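Local coordinates for endo-pectate lyase (Erwinia chrysanthemi, PDB 3B4N), which cleaves pectate by calcium-dependent elimination, leaving unsaturated ends on the oligosaccharides, and probably also acts on highly methylated pectins, in an endo mode, at residues Q47-G52 and Y84-D89; Q21-L26 and V161-I166; D31-G36 and A76-G81. All blocks are in the same frame, centred on the assembly; numbering follows the deposited sequence. Where two conformers were deposited one is given.

Contact 1. Residues Q47-G52 and Y84-D89; sequences QEVYRG and YWYWVD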
loop_
_atom_site.group_PDB
_atom_site.type_symbol
_atom_site.label_atom_id
_atom_site.label_comp_id
_atom_site.label_asym_id
_atom_site.label_seq_id
_atom_site.Cartn_x
_atom_site.Cartn_y
_atom_site.Cartn_z
ATOM N N GLN A 47 -12.483 -14.140 -7.516
ATOM C CA GLN A 47 -13.005 -12.786 -7.633
ATOM C C GLN A 47 -13.035 -12.449 -9.111
ATOM O O GLN A 47 -12.058 -12.662 -9.818
ATOM C CB GLN A 47 -12.118 -11.814 -6.854
ATOM C CG GLN A 47 -12.027 -12.203 -5.385
ATOM C CD GLN A 47 -11.048 -11.348 -4.626
ATOM O OE1 GLN A 47 -9.827 -11.492 -4.779
ATOM N NE2 GLN A 47 -11.572 -10.446 -3.806
ATOM N N GLU A 48 -14.163 -11.929 -9.577
ATOM C CA GLU A 48 -14.304 -11.626 -10.990
ATOM C C GLU A 48 -14.481 -10.147 -11.231
ATOM O O GLU A 48 -15.231 -9.475 -10.525
ATOM C CB GLU A 48 -15.501 -12.385 -11.554
ATOM C CG GLU A 48 -15.450 -13.883 -11.282
ATOM C CD GLU A 48 -16.619 -14.620 -11.891
ATOM O OE1 GLU A 48 -17.750 -14.092 -11.837
ATOM O OE2 GLU A 48 -16.405 -15.734 -12.410
ATOM N N VAL A 49 -13.784 -9.632 -12.232
ATOM C CA VAL A 49 -13.889 -8.219 -12.559
ATOM C C VAL A 49 -14.782 -8.082 -13.781
ATOM O O VAL A 49 -14.594 -8.780 -14.772
ATOM C CB VAL A 49 -12.513 -7.599 -12.887
ATOM C CG1 VAL A 49 -12.654 -6.095 -13.100
ATOM C CG2 VAL A 49 -11.529 -7.891 -11.762
ATOM N N TYR A 50 -15.761 -7.187 -13.687
ATOM C CA TYR A 50 -16.694 -6.923 -14.779
ATOM C C TYR A 50 -16.536 -5.481 -15.239
ATOM O O TYR A 50 -16.231 -4.586 -14.449
ATOM C CB TYR A 50 -18.129 -7.170 -14.318
ATOM C CG TYR A 50 -18.436 -8.631 -14.138
ATOM C CD1 TYR A 50 -18.983 -9.378 -15.184
ATOM C CD2 TYR A 50 -18.121 -9.286 -12.948
ATOM C CE1 TYR A 50 -19.205 -10.739 -15.055
ATOM C CE2 TYR A 50 -18.340 -10.655 -12.805
ATOM C CZ TYR A 50 -18.880 -11.373 -13.865
ATOM O OH TYR A 50 -19.071 -12.732 -13.746
ATOM N N ARG A 51 -16.761 -5.256 -16.528
ATOM C CA ARG A 51 -16.628 -3.924 -17.099
ATOM C C ARG A 51 -17.675 -3.702 -18.181
ATOM O O ARG A 51 -18.116 -4.648 -18.829
ATOM C CB ARG A 51 -15.236 -3.768 -17.718
ATOM C CG ARG A 51 -14.896 -2.353 -18.176
ATOM C CD ARG A 51 -13.555 -2.329 -18.900
ATOM N NE ARG A 51 -13.674 -2.895 -20.241
ATOM C CZ ARG A 51 -12.651 -3.282 -20.989
ATOM N NH1 ARG A 51 -11.408 -3.168 -20.535
ATOM N NH2 ARG A 51 -12.872 -3.803 -22.190
ATOM N N GLY A 52 -18.062 -2.443 -18.357
ATOM C CA GLY A 52 -19.014 -2.087 -19.392
ATOM C C GLY A 52 -18.734 -0.671 -19.853
ATOM O O GLY A 52 -18.023 0.067 -19.176
ATOM N N TYR A 84 -15.792 3.955 -18.913
ATOM C CA TYR A 84 -16.013 2.594 -18.443
ATOM C C TYR A 84 -16.560 2.531 -17.031
ATOM O O TYR A 84 -16.320 3.415 -16.210
ATOM C CB TYR A 84 -14.708 1.792 -18.492
ATOM C CG TYR A 84 -14.148 1.648 -19.883
ATOM C CD1 TYR A 84 -13.331 2.633 -20.426
ATOM C CD2 TYR A 84 -14.459 0.538 -20.665
ATOM C CE1 TYR A 84 -12.834 2.515 -21.719
ATOM C CE2 TYR A 84 -13.968 0.412 -21.964
ATOM C CZ TYR A 84 -13.157 1.405 -22.478
ATOM O OH TYR A 84 -12.661 1.285 -23.753
ATOM N N TRP A 85 -17.317 1.471 -16.778
ATOM C CA TRP A 85 -17.876 1.186 -15.464
ATOM C C TRP A 85 -17.322 -0.183 -15.096
ATOM O O TRP A 85 -17.217 -1.083 -15.949
ATOM C CB TRP A 85 -19.406 1.119 -15.499
ATOM C CG TRP A 85 -20.073 2.450 -15.419
ATOM C CD1 TRP A 85 -20.676 3.003 -14.327
ATOM C CD2 TRP A 85 -20.166 3.416 -16.466
ATOM N NE1 TRP A 85 -21.138 4.260 -14.628
ATOM C CE2 TRP A 85 -20.838 4.541 -15.936
ATOM C CE3 TRP A 85 -19.747 3.442 -17.801
ATOM C CZ2 TRP A 85 -21.100 5.685 -16.695
ATOM C CZ3 TRP A 85 -20.008 4.582 -18.561
ATOM C CH2 TRP A 85 -20.680 5.688 -17.999
ATOM N N TYR A 86 -16.951 -0.324 -13.829
ATOM C CA TYR A 86 -16.411 -1.571 -13.308
ATOM C C TYR A 86 -17.151 -2.033 -12.065
ATOM O O TYR A 86 -17.678 -1.231 -11.306
ATOM C CB TYR A 86 -14.946 -1.394 -12.908
ATOM C CG TYR A 86 -13.993 -1.098 -14.034
ATOM C CD1 TYR A 86 -13.339 -2.126 -14.710
ATOM C CD2 TYR A 86 -13.702 0.216 -14.384
ATOM C CE1 TYR A 86 -12.399 -1.843 -15.712
ATOM C CE2 TYR A 86 -12.779 0.509 -15.373
ATOM C CZ TYR A 86 -12.131 -0.519 -16.030
ATOM O OH TYR A 86 -11.215 -0.227 -17.009
ATOM N N TRP A 87 -17.170 -3.349 -11.882
ATOM C CA TRP A 87 -17.755 -3.993 -10.705
ATOM C C TRP A 87 -16.840 -5.167 -10.393
ATOM O O TRP A 87 -16.226 -5.744 -11.289
ATOM C CB TRP A 87 -19.131 -4.605 -10.982
ATOM C CG TRP A 87 -20.239 -3.657 -11.239
ATOM C CD1 TRP A 87 -21.184 -3.231 -10.349
ATOM C CD2 TRP A 87 -20.560 -3.049 -12.490
ATOM N NE1 TRP A 87 -22.081 -2.401 -10.974
ATOM C CE2 TRP A 87 -21.721 -2.272 -12.290
ATOM C CE3 TRP A 87 -19.976 -3.085 -13.765
ATOM C CZ2 TRP A 87 -22.316 -1.537 -13.320
ATOM C CZ3 TRP A 87 -20.568 -2.353 -14.794
ATOM C CH2 TRP A 87 -21.727 -1.590 -14.561
ATOM N N VAL A 88 -16.746 -5.523 -9.121
ATOM C CA VAL A 88 -15.972 -6.687 -8.719
ATOM C C VAL A 88 -16.936 -7.610 -7.980
ATOM O O VAL A 88 -17.663 -7.190 -7.074
ATOM C CB VAL A 88 -14.780 -6.322 -7.810
ATOM C CG1 VAL A 88 -14.209 -7.587 -7.164
ATOM C CG2 VAL A 88 -13.699 -5.638 -8.636
ATOM N N ASP A 89 -16.964 -8.860 -8.417
ATOM C CA ASP A 89 -17.814 -9.888 -7.845
ATOM C C ASP A 89 -16.935 -10.827 -7.021
ATOM O O ASP A 89 -16.098 -11.541 -7.565
ATOM C CB ASP A 89 -18.488 -10.666 -8.981
ATOM C CG ASP A 89 -19.498 -11.692 -8.496
ATOM O OD1 ASP A 89 -20.086 -12.373 -9.371
ATOM O OD2 ASP A 89 -19.709 -11.825 -7.273
#
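Tyr84 opens the second segment with its ring beside the side chain of Arg51: Tyr84 CD2 is 3.5 Å from Arg51 CD, and Tyr84 CE2 sits over one face of the guanidinium. Arginine suits this place because its aliphatic stem can pack on rings while its charged end reaches Asp75 in a salt bridge. Trp85 and Gly52 form an antiparallel hydrogen-bonded pair, Trp85 N to Gly52 O at 2.9 Å, with a matching bond back. Tyr86 offers a ring face to Arg51 CG, a CH-pi contact 4.0 Å from the ring centroid. Arg51 CG, anti to the backbone N (chi1 -172°), lies over that ring, whose hydroxyl meets Asp75 and Asn33. Trp87 pairs with Tyr50 in the same two-bond way, Tyr50 N to Trp87 O at 2.8 Å, and its indole receives Arg60 in a cation-pi contact. Val88 and Val49 are a non-hydrogen-bonded pair of branched, buried residues. Asp89 and Glu48 again exchange two backbone bonds, and their carboxylates come near, Asp89 OD1 to Glu48 OE1 being 3.8 Å; this repulsion is probably eased by Tyr50 OH, which donates to Glu48 OE1 at 2.7 Å from above the carboxylate plane, and by salt bridges from Arg46 and Arg62 to Glu48 OE2. Strands 44-52 and 85-92 are the inner pair of a four-stranded antiparallel sheet, flanked by 61-66 and 97-104 in an order consistent with a fibronectin type III-like sandwich, and the face bearing Val49, Tyr86 and Val88 packs on strand 32-39 of the opposing three-stranded sheet.

Contact 2. Residues Q21-L26 and V161-I166; sequences QTTLML and VKNLRI. With EDO (1,2-ethanediol), chain G.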
loop_
_atom_site.group_PDB
_atom_site.type_symbol
_atom_site.label_atom_id
_atom_site.label_comp_id
_atom_site.label_asym_id
_atom_site.label_seq_id
_atom_site.Cartn_x
_atom_site.Cartn_y
_atom_site.Cartn_z
ATOM N N GLN A 21 -20.173 -7.944 2.061
ATOM C CA GLN A 21 -20.170 -6.774 1.199
ATOM C C GLN A 21 -18.813 -6.561 0.561
ATOM O O GLN A 21 -17.795 -7.056 1.048
ATOM C CB GLN A 21 -20.553 -5.522 1.993
ATOM C CG GLN A 21 -22.002 -5.498 2.451
ATOM C CD GLN A 21 -22.333 -4.263 3.269
ATOM O OE1 GLN A 21 -21.756 -4.037 4.333
ATOM N NE2 GLN A 21 -23.266 -3.458 2.774
ATOM N N THR A 22 -18.818 -5.826 -0.546
ATOM C CA THR A 22 -17.598 -5.498 -1.264
ATOM C C THR A 22 -17.689 -4.034 -1.674
ATOM O O THR A 22 -18.701 -3.606 -2.222
ATOM C CB THR A 22 -17.450 -6.352 -2.541
ATOM O OG1 THR A 22 -17.456 -7.741 -2.190
ATOM C CG2 THR A 22 -16.152 -6.018 -3.266
ATOM N N THR A 23 -16.643 -3.263 -1.381
ATOM C CA THR A 23 -16.596 -1.856 -1.763
ATOM C C THR A 23 -15.434 -1.700 -2.733
ATOM O O THR A 23 -14.310 -2.127 -2.460
ATOM C CB THR A 23 -16.384 -0.928 -0.552
ATOM O OG1 THR A 23 -17.523 -1.009 0.316
ATOM C CG2 THR A 23 -16.210 0.514 -1.017
ATOM N N LEU A 24 -15.731 -1.094 -3.875
ATOM C CA LEU A 24 -14.767 -0.888 -4.940
ATOM C C LEU A 24 -14.405 0.580 -5.136
ATOM O O LEU A 24 -15.249 1.466 -4.986
ATOM C CB LEU A 24 -15.355 -1.437 -6.243
ATOM C CG LEU A 24 -14.507 -1.336 -7.517
ATOM C CD1 LEU A 24 -13.235 -2.145 -7.337
ATOM C CD2 LEU A 24 -15.296 -1.868 -8.721
ATOM N N MET A 25 -13.136 0.822 -5.446
ATOM C CA MET A 25 -12.646 2.165 -5.737
ATOM C C MET A 25 -11.800 2.089 -6.994
ATOM O O MET A 25 -11.222 1.047 -7.311
ATOM C CB MET A 25 -11.809 2.712 -4.582
ATOM C CG MET A 25 -12.628 2.986 -3.340
ATOM S SD MET A 25 -11.584 3.498 -1.979
ATOM C CE MET A 25 -11.132 5.041 -2.505
ATOM N N LEU A 26 -11.712 3.206 -7.699
ATOM C CA LEU A 26 -10.964 3.287 -8.943
ATOM C C LEU A 26 -9.935 4.411 -8.942
ATOM O O LEU A 26 -10.174 5.474 -8.375
ATOM C CB LEU A 26 -11.944 3.547 -10.096
ATOM C CG LEU A 26 -11.399 4.157 -11.391
ATOM C CD1 LEU A 26 -10.571 3.123 -12.114
ATOM C CD2 LEU A 26 -12.554 4.641 -12.276
ATOM N N VAL A 161 -9.085 1.130 9.144
ATOM C CA VAL A 161 -9.741 2.090 8.280
ATOM C C VAL A 161 -9.767 1.454 6.892
ATOM O O VAL A 161 -8.805 0.794 6.484
ATOM C CB VAL A 161 -9.001 3.450 8.232
ATOM C CG1 VAL A 161 -7.595 3.283 7.669
ATOM C CG2 VAL A 161 -9.801 4.430 7.389
ATOM N N LYS A 162 -10.880 1.592 6.185
ATOM C CA LYS A 162 -10.949 1.020 4.848
ATOM C C LYS A 162 -11.693 1.880 3.853
ATOM O O LYS A 162 -12.525 2.709 4.231
ATOM C CB LYS A 162 -11.554 -0.386 4.883
ATOM C CG LYS A 162 -12.934 -0.500 5.474
ATOM C CD LYS A 162 -13.303 -1.979 5.607
ATOM C CE LYS A 162 -14.672 -2.189 6.209
ATOM N NZ LYS A 162 -14.935 -3.650 6.392
ATOM N N ASN A 163 -11.349 1.696 2.580
ATOM C CA ASN A 163 -11.973 2.393 1.459
ATOM C C ASN A 163 -11.824 3.903 1.577
ATOM O O ASN A 163 -12.803 4.629 1.751
ATOM C CB ASN A 163 -13.458 2.025 1.394
ATOM C CG ASN A 163 -13.693 0.533 1.451
ATOM O OD1 ASN A 163 -14.550 0.058 2.198
ATOM N ND2 ASN A 163 -12.944 -0.213 0.666
ATOM N N LEU A 164 -10.593 4.378 1.458
ATOM C CA LEU A 164 -10.317 5.800 1.591
ATOM C C LEU A 164 -9.336 6.238 0.527
ATOM O O LEU A 164 -8.435 5.488 0.173
ATOM C CB LEU A 164 -9.724 6.069 2.975
ATOM C CG LEU A 164 -9.289 7.494 3.340
ATOM C CD1 LEU A 164 -10.511 8.405 3.453
ATOM C CD2 LEU A 164 -8.538 7.460 4.669
ATOM N N ARG A 165 -9.518 7.452 0.019
ATOM C CA ARG A 165 -8.621 8.002 -0.982
ATOM C C ARG A 165 -7.970 9.240 -0.394
ATOM O O ARG A 165 -8.635 10.073 0.223
ATOM C CB ARG A 165 -9.380 8.382 -2.261
ATOM C CG ARG A 165 -8.473 8.801 -3.424
ATOM C CD ARG A 165 -9.288 9.449 -4.541
ATOM N NE ARG A 165 -10.412 8.610 -4.945
ATOM C CZ ARG A 165 -10.337 7.625 -5.834
ATOM N NH1 ARG A 165 -11.420 6.917 -6.115
ATOM N NH2 ARG A 165 -9.195 7.361 -6.457
ATOM N N ILE A 166 -6.659 9.337 -0.577
ATOM C CA ILE A 166 -5.883 10.471 -0.096
ATOM C C ILE A 166 -5.551 11.312 -1.325
ATOM O O ILE A 166 -4.945 10.817 -2.277
ATOM C CB ILE A 166 -4.569 10.002 0.575
ATOM C CG1 ILE A 166 -4.874 8.968 1.662
ATOM C CG2 ILE A 166 -3.821 11.202 1.157
ATOM C CD1 ILE A 166 -5.793 9.469 2.759
HETATM C C1 EDO G . -16.478 -4.485 2.527
HETATM O O1 EDO G . -15.019 -4.518 3.000
HETATM C C2 EDO G . -17.290 -3.298 3.060
HETATM O O2 EDO G . -16.615 -1.996 2.531
#
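Met25 lies against Asn163 and Arg165 where the N-terminal beta-sandwich abuts the right-handed parallel beta-helix of the pectate lyase domain. Strand 22-26 runs past a corner of one turn of the beta-helix, at which the chain bends between strands 160-162 and 164-166. The axes of 22-26 and 164-166 come no closer than 9.0 Å, so side chains must span the gap. Asn163 makes the corner with positive backbone angles (phi 59°), a conformation asparagine tolerates well; a buried asparagine here, close to Asn186 on the next turn, is consistent with the asparagine-lined corner known from this fold.

Van der Waals packing comes first. Unbranched and flexible, Met25 can settle on the backbone of the bend: its SD is 3.6 Å from Asn163 C, and the turn at chi3 (71°) directs CE onto Arg165 CB, 3.8 Å away, the two side chains running in opposite senses as they pass. Thr23 contributes its methyl, CG2 lying 3.5 Å from Asn163 CG, and the two side chains cross obliquely.

Polar contacts fall at the two ends. Thr23 OG1 is 2.6 Å from O2 of a 1,2-ethanediol, probably from the crystallisation liquor, which is also hydrogen-bonded to Ser38 and Asp133 and so bridges the two domains in the crystal. At the other end Arg165, long enough to span the interface, carries its charge to a backbone carbonyl while NH2 also forms a salt bridge with Glu190. Its two terminal nitrogens grip a single atom lying in the guanidinium plane: NH1 donates to Leu26 O at 3.0 Å and NH2 to the same Leu26 O at 2.9 Å.

Contact 3. Residues D31-G36 and A76-G81; sequences DVNYLG and ADTNSG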
loop_
_atom_site.group_PDB
_atom_site.type_symbol
_atom_site.label_atom_id
_atom_site.label_comp_id
_atom_site.label_asym_id
_atom_site.label_seq_id
_atom_site.Cartn_x
_atom_site.Cartn_y
_atom_site.Cartn_z
ATOM N N ASP A 31 -2.894 5.627 -18.452
ATOM C CA ASP A 31 -3.781 4.850 -19.328
ATOM C C ASP A 31 -4.145 3.475 -18.798
ATOM O O ASP A 31 -4.532 2.576 -19.552
ATOM C CB ASP A 31 -3.172 4.715 -20.714
ATOM C CG ASP A 31 -3.255 5.995 -21.491
ATOM O OD1 ASP A 31 -2.615 6.072 -22.539
ATOM O OD2 ASP A 31 -3.974 6.917 -21.050
ATOM N N VAL A 32 -4.009 3.319 -17.495
ATOM C CA VAL A 32 -4.337 2.073 -16.835
ATOM C C VAL A 32 -5.341 2.430 -15.753
ATOM O O VAL A 32 -5.175 3.428 -15.046
ATOM C CB VAL A 32 -3.083 1.441 -16.188
ATOM C CG1 VAL A 32 -3.459 0.180 -15.429
ATOM C CG2 VAL A 32 -2.060 1.103 -17.269
ATOM N N ASN A 33 -6.411 1.649 -15.656
ATOM C CA ASN A 33 -7.403 1.880 -14.616
ATOM C C ASN A 33 -7.109 0.884 -13.516
ATOM O O ASN A 33 -7.129 -0.325 -13.744
ATOM C CB ASN A 33 -8.816 1.648 -15.143
ATOM C CG ASN A 33 -9.259 2.723 -16.109
ATOM O OD1 ASN A 33 -10.045 2.468 -17.027
ATOM N ND2 ASN A 33 -8.779 3.939 -15.894
ATOM N N TYR A 34 -6.802 1.390 -12.330
ATOM C CA TYR A 34 -6.521 0.524 -11.196
ATOM C C TYR A 34 -7.753 0.396 -10.325
ATOM O O TYR A 34 -8.422 1.387 -10.019
ATOM C CB TYR A 34 -5.372 1.082 -10.353
ATOM C CG TYR A 34 -4.016 0.938 -10.993
ATOM C CD1 TYR A 34 -3.270 -0.224 -10.842
ATOM C CD2 TYR A 34 -3.495 1.960 -11.780
ATOM C CE1 TYR A 34 -2.023 -0.367 -11.466
ATOM C CE2 TYR A 34 -2.263 1.832 -12.403
ATOM C CZ TYR A 34 -1.535 0.672 -12.244
ATOM O OH TYR A 34 -0.317 0.559 -12.876
ATOM N N LEU A 35 -8.063 -0.839 -9.952
ATOM C CA LEU A 35 -9.191 -1.108 -9.080
ATOM C C LEU A 35 -8.669 -1.601 -7.746
ATOM O O LEU A 35 -7.714 -2.374 -7.687
ATOM C CB LEU A 35 -10.090 -2.193 -9.663
ATOM C CG LEU A 35 -10.722 -1.918 -11.021
ATOM C CD1 LEU A 35 -11.598 -3.111 -11.419
ATOM C CD2 LEU A 35 -11.550 -0.644 -10.951
ATOM N N GLY A 36 -9.310 -1.144 -6.681
ATOM C CA GLY A 36 -8.956 -1.582 -5.346
ATOM C C GLY A 36 -10.262 -1.823 -4.616
ATOM O O GLY A 36 -11.174 -0.988 -4.662
ATOM N N ALA A 76 -5.492 -2.275 -18.471
ATOM C CA ALA A 76 -4.794 -1.422 -19.428
ATOM C C ALA A 76 -5.352 -1.594 -20.832
ATOM O O ALA A 76 -4.765 -1.110 -21.799
ATOM C CB ALA A 76 -3.307 -1.752 -19.433
ATOM N N ASP A 77 -6.493 -2.269 -20.941
ATOM C CA ASP A 77 -7.105 -2.536 -22.239
ATOM C C ASP A 77 -8.336 -1.677 -22.513
ATOM O O ASP A 77 -9.428 -2.205 -22.741
ATOM C CB ASP A 77 -7.488 -4.018 -22.315
ATOM C CG ASP A 77 -7.986 -4.427 -23.684
ATOM O OD1 ASP A 77 -8.698 -5.451 -23.769
ATOM O OD2 ASP A 77 -7.661 -3.737 -24.675
ATOM N N THR A 78 -8.170 -0.361 -22.478
ATOM C CA THR A 78 -9.288 0.542 -22.738
ATOM C C THR A 78 -8.956 1.547 -23.835
ATOM O O THR A 78 -7.789 1.816 -24.108
ATOM C CB THR A 78 -9.692 1.333 -21.478
ATOM O OG1 THR A 78 -8.591 2.143 -21.049
ATOM C CG2 THR A 78 -10.100 0.384 -20.358
ATOM N N ASN A 79 -9.997 2.094 -24.455
ATOM C CA ASN A 79 -9.851 3.083 -25.519
ATOM C C ASN A 79 -10.085 4.475 -24.946
ATOM O O ASN A 79 -10.958 4.663 -24.102
ATOM C CB ASN A 79 -10.855 2.805 -26.638
ATOM C CG ASN A 79 -10.470 1.606 -27.484
ATOM O OD1 ASN A 79 -11.270 1.113 -28.278
ATOM N ND2 ASN A 79 -9.236 1.139 -27.327
ATOM N N SER A 80 -9.314 5.446 -25.426
ATOM C CA SER A 80 -9.401 6.823 -24.947
ATOM C C SER A 80 -10.728 7.543 -25.176
ATOM O O SER A 80 -11.056 8.481 -24.446
ATOM C CB SER A 80 -8.270 7.660 -25.562
ATOM O OG SER A 80 -8.390 7.732 -26.975
ATOM N N GLY A 81 -11.494 7.111 -26.174
ATOM C CA GLY A 81 -12.755 7.777 -26.464
ATOM C C GLY A 81 -13.998 7.232 -25.785
ATOM O O GLY A 81 -15.117 7.620 -26.129
HETATM O O HOH W 1 -6.843 1.108 -19.591
HETATM O O HOH W 2 -2.999 1.038 -22.028
HETATM O O HOH W 3 -10.139 4.402 -19.348
#
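Val32 and Ala76 touch methyl to methyl, Val32 CG2 lying 3.8 Å from Ala76 CB. Alanine is small enough to let the chain of 76-81 begin close to strand 32-36 before it swings off. A second direct contact is Thr78 CG2 against Asn33 OD1, at 3.9 Å, where the two side chains cross at a slant.

Three waters carry the polar part of the contact. One donates to Asp31 O at 2.7 Å and accepts from Thr78 OG1; another donates to both Asn33 OD1 and Thr78 OG1, the latter at 3.2 Å. The threonine rotation (chi1 62°) turns OG1 to both these waters, giving to one and receiving from the other, and leaves CG2 against Asn33. A third water links Ala76 O, 2.8 Å away, more loosely to Asp31 O. Thr78 and Asn33 suit this hydrated seam through their side chains; the carbonyls of Asp31 and Ala76 supply the rest.

The next shell positions these groups. Val32 CG1 sits over one face of the Tyr34 ring, 3.6 Å above its plane. Asn33 OD1, the buried end of the network, is also hydrogen-bonded with Tyr86 OH, whose single proton Asp75 OD1 may share, while the backbone of Asn33 bonds to Asp75 in strand 72-75. Asp75 in turn receives Asp77 N, and Thr78 rests on Tyr84.

Further out the loop passes from the three-stranded sheet to the four-stranded one. Its hydrogen bond from Asn79 N to the hydroxyl of Tyr84, five residues on and just before the next strand, fits a tyrosine corner, a motif characteristic of Greek-key beta-sandwiches such as fibronectin type III domains.

Contacts 1 and 3 lie within the N-terminal sandwich, whereas contact 2 joins that sandwich to the beta-helix. Contact 1 is buried and regular, a ladder of backbone bonds with aromatic packing; contact 2 is also buried but relies on side chains, with one arginine reaching a carbonyl; contact 3 is a surface seam mediated largely by water. Contacts 2 and 3 share the three-stranded sheet, where Met25 N bonds to Gly36 O. Leu24 points away from the beta-helix and packs on the backbone of Tyr86 and Trp87 and on Val88, so strand 22-29 serves both the domain interface and the sandwich core. Tyr84 and Tyr86 tie contact 1 to contact 3.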